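Local coordinates for polyketide synthase PksL (Bacillus subtilis, PDB 5E1V), which probably serves as a dehydratase domain in the assembly line for bacillaene, removing water from chain-bound beta-hydroxyacyl intermediates during polyketide synthesis, at residues Asn15-His20 and Glu184-His189; Ile37-Phe42 and Ala109-Asp114. One frame throughout, in Å; residues are numbered along the deposited sequence.

Contact 1. Residues Asn15-His20 and Glu184-His189; sequences NPFIYH and EGFMFH
The aromatic cluster of Phe17, Phe186 and His189 sits at the junction of the two halves of a double hot-dog dehydratase fold, and it shows how rings can join a short helix to a distant loop without one hydrogen bond passing between them. Phe17 reaches out from the short helix 16-19 and presents the outer edge of its ring to both partners. Its CZ lies 3.6 Å from CE2 of Phe186, whose side chain comes from the opposite direction. The two planes stand almost perpendicular, at 87°, but the approach is oblique, and the ring centroids remain 5.7 Å apart. Further round the same edge, Phe17 CE1 meets His189 CE1 at 3.7 Å, with these two planes inclined by 71°. The two residues of the 184-189 loop are packed together as well: NE2 of His189 stands 3.7 Å above the plane of Phe186, offset toward the rim. His189 gains this place because its CG lies opposite the backbone N (chi1 -155°), which brings the imidazole round toward Phe17. His189 is the N-cap of helix 190-203, its ND1 accepting from Thr191 N, which limits the turning of the ring. On the other side, Asn15 caps helix 16-19: its OD1 takes Ile18 N at 3.2 Å and, more weakly, Phe17 N, steadying the turn that carries Phe17. Tyr155 adds an edge-to-face partner to Phe17. His189 opens a His-Pro-x-Leu-x-Asp sequence whose aspartate is catalytic in related dehydratases. With ring carbons forming the closest approaches to Phe17, cohesion here probably rests mainly on dispersion and shape, while Asn15 OD1 and His189 ND1 serve as caps of the two helices that begin beside the cluster.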
loop_
_atom_site.group_PDB
_atom_site.type_symbol
_atom_site.label_atom_id
_atom_site.label_comp_id
_atom_site.label_asym_id
_atom_site.label_seq_id
_atom_site.Cartn_x
_atom_site.Cartn_y
_atom_site.Cartn_z
ATOM N N ASN A 15 -3.884 -11.091 -12.425
ATOM C CA ASN A 15 -2.997 -10.249 -11.678
ATOM C C ASN A 15 -2.735 -10.934 -10.354
ATOM O O ASN A 15 -3.678 -11.276 -9.623
ATOM C CB ASN A 15 -3.691 -8.891 -11.419
ATOM C CG ASN A 15 -2.859 -7.939 -10.599
ATOM O OD1 ASN A 15 -2.563 -8.139 -9.411
ATOM N ND2 ASN A 15 -2.573 -6.795 -11.208
ATOM N N PRO A 16 -1.445 -11.122 -10.002
ATOM C CA PRO A 16 -1.180 -11.920 -8.801
ATOM C C PRO A 16 -1.603 -11.235 -7.507
ATOM O O PRO A 16 -1.853 -11.959 -6.519
ATOM C CB PRO A 16 0.330 -12.149 -8.860
ATOM C CG PRO A 16 0.868 -11.003 -9.605
ATOM C CD PRO A 16 -0.209 -10.547 -10.568
ATOM N N PHE A 17 -1.667 -9.881 -7.466
ATOM C CA PHE A 17 -2.122 -9.239 -6.228
ATOM C C PHE A 17 -3.618 -9.504 -6.014
ATOM O O PHE A 17 -4.048 -9.779 -4.932
ATOM C CB PHE A 17 -1.822 -7.721 -6.264
ATOM C CG PHE A 17 -0.337 -7.405 -6.453
ATOM C CD1 PHE A 17 0.573 -7.692 -5.479
ATOM C CD2 PHE A 17 0.142 -6.904 -7.659
ATOM C CE1 PHE A 17 1.965 -7.399 -5.605
ATOM C CE2 PHE A 17 1.522 -6.653 -7.824
ATOM C CZ PHE A 17 2.433 -6.927 -6.775
ATOM N N ILE A 18 -4.390 -9.463 -7.088
ATOM C CA ILE A 18 -5.794 -9.692 -6.995
ATOM C C ILE A 18 -6.054 -11.164 -6.687
ATOM O O ILE A 18 -6.871 -11.486 -5.908
ATOM C CB ILE A 18 -6.509 -9.228 -8.277
ATOM C CG1 ILE A 18 -6.329 -7.705 -8.495
ATOM C CG2 ILE A 18 -7.958 -9.510 -8.258
ATOM C CD1 ILE A 18 -6.958 -7.176 -9.740
ATOM N N TYR A 19 -5.395 -12.062 -7.387
ATOM C CA TYR A 19 -5.670 -13.438 -7.162
ATOM C C TYR A 19 -5.375 -13.854 -5.753
ATOM O O TYR A 19 -6.139 -14.678 -5.177
ATOM C CB TYR A 19 -4.882 -14.254 -8.164
ATOM C CG TYR A 19 -5.183 -15.705 -8.130
ATOM C CD1 TYR A 19 -6.097 -16.253 -8.989
ATOM C CD2 TYR A 19 -4.476 -16.569 -7.281
ATOM C CE1 TYR A 19 -6.378 -17.627 -8.974
ATOM C CE2 TYR A 19 -4.734 -17.957 -7.265
ATOM C CZ TYR A 19 -5.687 -18.488 -8.107
ATOM O OH TYR A 19 -5.950 -19.911 -8.127
ATOM N N HIS A 20 -4.344 -13.277 -5.151
ATOM C CA HIS A 20 -3.822 -13.713 -3.838
ATOM C C HIS A 20 -4.232 -12.776 -2.680
ATOM O O HIS A 20 -3.652 -12.813 -1.582
ATOM C CB HIS A 20 -2.298 -13.861 -3.894
ATOM C CG HIS A 20 -1.851 -15.030 -4.719
ATOM N ND1 HIS A 20 -2.145 -16.334 -4.356
ATOM C CD2 HIS A 20 -1.310 -15.110 -5.965
ATOM C CE1 HIS A 20 -1.695 -17.172 -5.282
ATOM N NE2 HIS A 20 -1.169 -16.462 -6.259
ATOM N N GLU A 184 12.208 -6.787 -9.597
ATOM C CA GLU A 184 13.014 -5.778 -10.265
ATOM C C GLU A 184 12.163 -4.712 -11.012
ATOM O O GLU A 184 12.585 -3.554 -11.181
ATOM C CB GLU A 184 14.047 -6.439 -11.250
ATOM N N GLY A 185 10.969 -5.078 -11.443
ATOM C CA GLY A 185 10.151 -4.140 -12.198
ATOM C C GLY A 185 9.255 -3.239 -11.354
ATOM O O GLY A 185 8.695 -2.258 -11.850
ATOM N N PHE A 186 9.171 -3.506 -10.088
ATOM C CA PHE A 186 8.357 -2.674 -9.192
ATOM C C PHE A 186 9.072 -1.437 -8.619
ATOM O O PHE A 186 10.328 -1.365 -8.556
ATOM C CB PHE A 186 7.880 -3.610 -8.045
ATOM C CG PHE A 186 6.881 -4.543 -8.500
ATOM C CD1 PHE A 186 7.263 -5.772 -8.984
ATOM C CD2 PHE A 186 5.509 -4.213 -8.489
ATOM C CE1 PHE A 186 6.332 -6.655 -9.527
ATOM C CE2 PHE A 186 4.572 -5.062 -8.988
ATOM C CZ PHE A 186 4.978 -6.319 -9.510
ATOM N N MET A 187 8.268 -0.465 -8.169
ATOM C CA MET A 187 8.836 0.745 -7.582
ATOM C C MET A 187 8.552 0.749 -6.064
ATOM O O MET A 187 9.420 1.009 -5.250
ATOM C CB MET A 187 8.280 1.958 -8.232
ATOM C CG MET A 187 8.704 2.131 -9.660
ATOM S SD MET A 187 8.158 3.678 -10.376
ATOM C CE MET A 187 9.144 4.787 -9.449
ATOM N N PHE A 188 7.289 0.504 -5.704
ATOM C CA PHE A 188 6.897 0.381 -4.316
ATOM C C PHE A 188 6.064 -0.879 -4.189
ATOM O O PHE A 188 4.805 -0.851 -4.335
ATOM C CB PHE A 188 6.187 1.716 -3.907
ATOM C CG PHE A 188 7.098 2.860 -4.077
ATOM C CD1 PHE A 188 8.098 3.039 -3.126
ATOM C CD2 PHE A 188 6.995 3.778 -5.142
ATOM C CE1 PHE A 188 9.050 4.054 -3.287
ATOM C CE2 PHE A 188 7.955 4.765 -5.293
ATOM C CZ PHE A 188 9.002 4.883 -4.352
ATOM N N HIS A 189 6.791 -2.010 -3.967
ATOM C CA HIS A 189 6.157 -3.264 -4.135
ATOM C C HIS A 189 4.911 -3.391 -3.295
ATOM O O HIS A 189 4.991 -3.365 -2.069
ATOM C CB HIS A 189 7.102 -4.433 -3.780
ATOM C CG HIS A 189 6.730 -5.701 -4.477
ATOM N ND1 HIS A 189 5.698 -6.482 -4.064
ATOM C CD2 HIS A 189 7.329 -6.367 -5.491
ATOM C CE1 HIS A 189 5.600 -7.530 -4.833
ATOM N NE2 HIS A 189 6.564 -7.468 -5.737
#

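Contact 2. Residues Ile37-Phe42 and Ala109-Asp114; sequences IIYQIF and ADMHAD
Ala109 opens the approach of strand 104-112 to the helix: its CB points toward Ile38, whose CD1 lies 4.5 Å from it. Asp110 faces the other way, as alternation along a strand requires, and Met111 then delivers nearly all of the contact. Its CG lies opposite the backbone N (chi1 175°), and the chain bends twice beyond that, so the side chain folds in among three residues of helix 34-44. Met111 CG lies over one face of the Phe42 ring, toward its rim, 3.9 Å from Phe42 CZ. The terminal methyl goes deeper: CE stands 4.0 Å from the centroid of the Tyr39 ring, only 11° off the ring normal, a CH-pi contact made almost squarely over the face. The same methyl touches CG2 of Ile38 at 3.8 Å. Between these carbons, the sulfur adds longer, oblique Met-aromatic contacts to both rings, SD being 5.1 Å from each centroid. A serine in place of Phe42 would probably open a gap beside Met111 CB and CG and set the thioether freer to turn. His112 turns away from the helix, and the strand ends there. Helix and strand axes approach to 11.2 Å and cross at -42°, a separation bridged mainly by the Met111 side chain and its apolar and aromatic neighbours, with no hydrogen bond across. Ile87 and Leu52 also border Met111. A long helix wrapped by an antiparallel sheet, with the sheet's apolar face against it, is the hallmark of the hot-dog fold.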
loop_
_atom_site.group_PDB
_atom_site.type_symbol
_atom_site.label_atom_id
_atom_site.label_comp_id
_atom_site.label_asym_id
_atom_site.label_seq_id
_atom_site.Cartn_x
_atom_site.Cartn_y
_atom_site.Cartn_z
ATOM N N ILE A 37 1.167 1.609 -8.765
ATOM C CA ILE A 37 0.461 1.947 -9.971
ATOM C C ILE A 37 0.805 3.398 -10.432
ATOM O O ILE A 37 1.284 3.618 -11.572
ATOM C CB ILE A 37 -1.040 1.664 -9.856
ATOM C CG1 ILE A 37 -1.308 0.154 -9.871
ATOM C CG2 ILE A 37 -1.809 2.410 -10.930
ATOM C CD1 ILE A 37 -2.588 -0.245 -9.236
ATOM N N ILE A 38 0.608 4.350 -9.530
ATOM C CA ILE A 38 0.750 5.730 -9.889
ATOM C C ILE A 38 2.211 6.125 -10.208
ATOM O O ILE A 38 2.450 6.725 -11.246
ATOM C CB ILE A 38 0.156 6.655 -8.822
ATOM C CG1 ILE A 38 -1.336 6.418 -8.730
ATOM C CG2 ILE A 38 0.341 8.131 -9.269
ATOM C CD1 ILE A 38 -1.910 7.022 -7.467
ATOM N N TYR A 39 3.181 5.644 -9.411
ATOM C CA TYR A 39 4.578 6.019 -9.601
ATOM C C TYR A 39 5.098 5.364 -10.890
ATOM O O TYR A 39 5.954 5.987 -11.578
ATOM C CB TYR A 39 5.437 5.630 -8.394
ATOM C CG TYR A 39 5.465 6.675 -7.286
ATOM C CD1 TYR A 39 4.547 6.688 -6.259
ATOM C CD2 TYR A 39 6.388 7.724 -7.325
ATOM C CE1 TYR A 39 4.525 7.711 -5.323
ATOM C CE2 TYR A 39 6.387 8.679 -6.350
ATOM C CZ TYR A 39 5.435 8.656 -5.347
ATOM O OH TYR A 39 5.465 9.625 -4.353
ATOM N N GLN A 40 4.580 4.162 -11.233
ATOM C CA GLN A 40 4.951 3.545 -12.566
ATOM C C GLN A 40 4.611 4.433 -13.737
ATOM O O GLN A 40 5.383 4.495 -14.686
ATOM C CB GLN A 40 4.335 2.167 -12.787
ATOM C CG GLN A 40 4.834 1.181 -11.776
ATOM C CD GLN A 40 5.965 0.285 -12.200
ATOM O OE1 GLN A 40 6.548 0.429 -13.287
ATOM N NE2 GLN A 40 6.169 -0.771 -11.395
ATOM N N ILE A 41 3.410 5.014 -13.714
ATOM C CA ILE A 41 2.911 5.863 -14.726
ATOM C C ILE A 41 3.838 7.106 -14.916
ATOM O O ILE A 41 4.238 7.466 -16.030
ATOM C CB ILE A 41 1.473 6.287 -14.410
ATOM C CG1 ILE A 41 0.548 5.065 -14.607
ATOM C CG2 ILE A 41 1.003 7.370 -15.366
ATOM C CD1 ILE A 41 -0.743 5.264 -13.922
ATOM N N PHE A 42 4.148 7.768 -13.830
ATOM C CA PHE A 42 5.021 8.972 -13.951
ATOM C C PHE A 42 6.421 8.625 -14.359
ATOM O O PHE A 42 7.084 9.401 -15.110
ATOM C CB PHE A 42 4.998 9.650 -12.614
ATOM C CG PHE A 42 3.762 10.533 -12.455
ATOM C CD1 PHE A 42 3.762 11.835 -12.898
ATOM C CD2 PHE A 42 2.573 10.003 -11.956
ATOM C CE1 PHE A 42 2.628 12.608 -12.701
ATOM C CE2 PHE A 42 1.418 10.739 -11.868
ATOM C CZ PHE A 42 1.459 12.046 -12.238
ATOM N N ALA A 109 -6.378 11.343 -6.573
ATOM C CA ALA A 109 -5.214 11.737 -5.871
ATOM C C ALA A 109 -4.602 12.942 -6.561
ATOM O O ALA A 109 -4.924 13.265 -7.694
ATOM C CB ALA A 109 -4.180 10.571 -5.869
ATOM N N ASP A 110 -3.659 13.570 -5.880
ATOM C CA ASP A 110 -2.873 14.642 -6.430
ATOM C C ASP A 110 -1.409 14.226 -6.456
ATOM O O ASP A 110 -0.967 13.533 -5.552
ATOM C CB ASP A 110 -2.968 15.888 -5.571
ATOM C CG ASP A 110 -4.462 16.371 -5.369
ATOM O OD1 ASP A 110 -5.226 16.321 -6.340
ATOM O OD2 ASP A 110 -4.808 16.734 -4.220
ATOM N N MET A 111 -0.680 14.635 -7.486
ATOM C CA MET A 111 0.749 14.335 -7.486
ATOM C C MET A 111 1.416 15.692 -7.708
ATOM O O MET A 111 1.037 16.379 -8.653
ATOM C CB MET A 111 1.120 13.370 -8.588
ATOM C CG MET A 111 2.622 13.118 -8.703
ATOM S SD MET A 111 3.071 12.035 -7.347
ATOM C CE MET A 111 3.142 10.402 -8.060
ATOM N N HIS A 112 2.372 16.019 -6.851
ATOM C CA HIS A 112 3.108 17.298 -6.933
ATOM C C HIS A 112 4.492 17.007 -7.353
ATOM O O HIS A 112 5.122 16.166 -6.740
ATOM C CB HIS A 112 3.140 17.988 -5.563
ATOM C CG HIS A 112 1.804 18.471 -5.118
ATOM N ND1 HIS A 112 0.798 17.611 -4.708
ATOM C CD2 HIS A 112 1.299 19.712 -5.022
ATOM C CE1 HIS A 112 -0.278 18.311 -4.401
ATOM N NE2 HIS A 112 0.001 19.588 -4.590
ATOM N N ALA A 113 4.932 17.652 -8.434
ATOM C CA ALA A 113 6.269 17.455 -8.997
ATOM C C ALA A 113 7.264 18.376 -8.297
ATOM O O ALA A 113 8.487 18.211 -8.448
ATOM C CB ALA A 113 6.278 17.726 -10.499
ATOM N N ASP A 114 6.745 19.345 -7.545
ATOM C CA ASP A 114 7.582 20.224 -6.752
ATOM C C ASP A 114 8.305 19.409 -5.684
ATOM O O ASP A 114 7.809 18.352 -5.214
ATOM C CB ASP A 114 6.754 21.352 -6.101
#

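In the fold
From the N terminus, the chain runs through strand 4-11 into helix 16-19, where the loop of contact 1 starts, and, after two short strands, enters helix 34-44. Contact 2 closes a shorter loop when strand 104-112 returns to that helix, which packs the helix against a strand of the N-terminal hot dog. The chain next builds the C-terminal half, and only at 184-189, before helix 190-203, does contact 1 close; contact 2 therefore lies wholly within its span. The centres are about 18 Å apart, yet the segments meet: Gln40 NE2 is 3.0 Å from Gly185 O, a probable hydrogen bond, and Met187 packs on Tyr39. Helix 34-44 thus links one half's core to the interface.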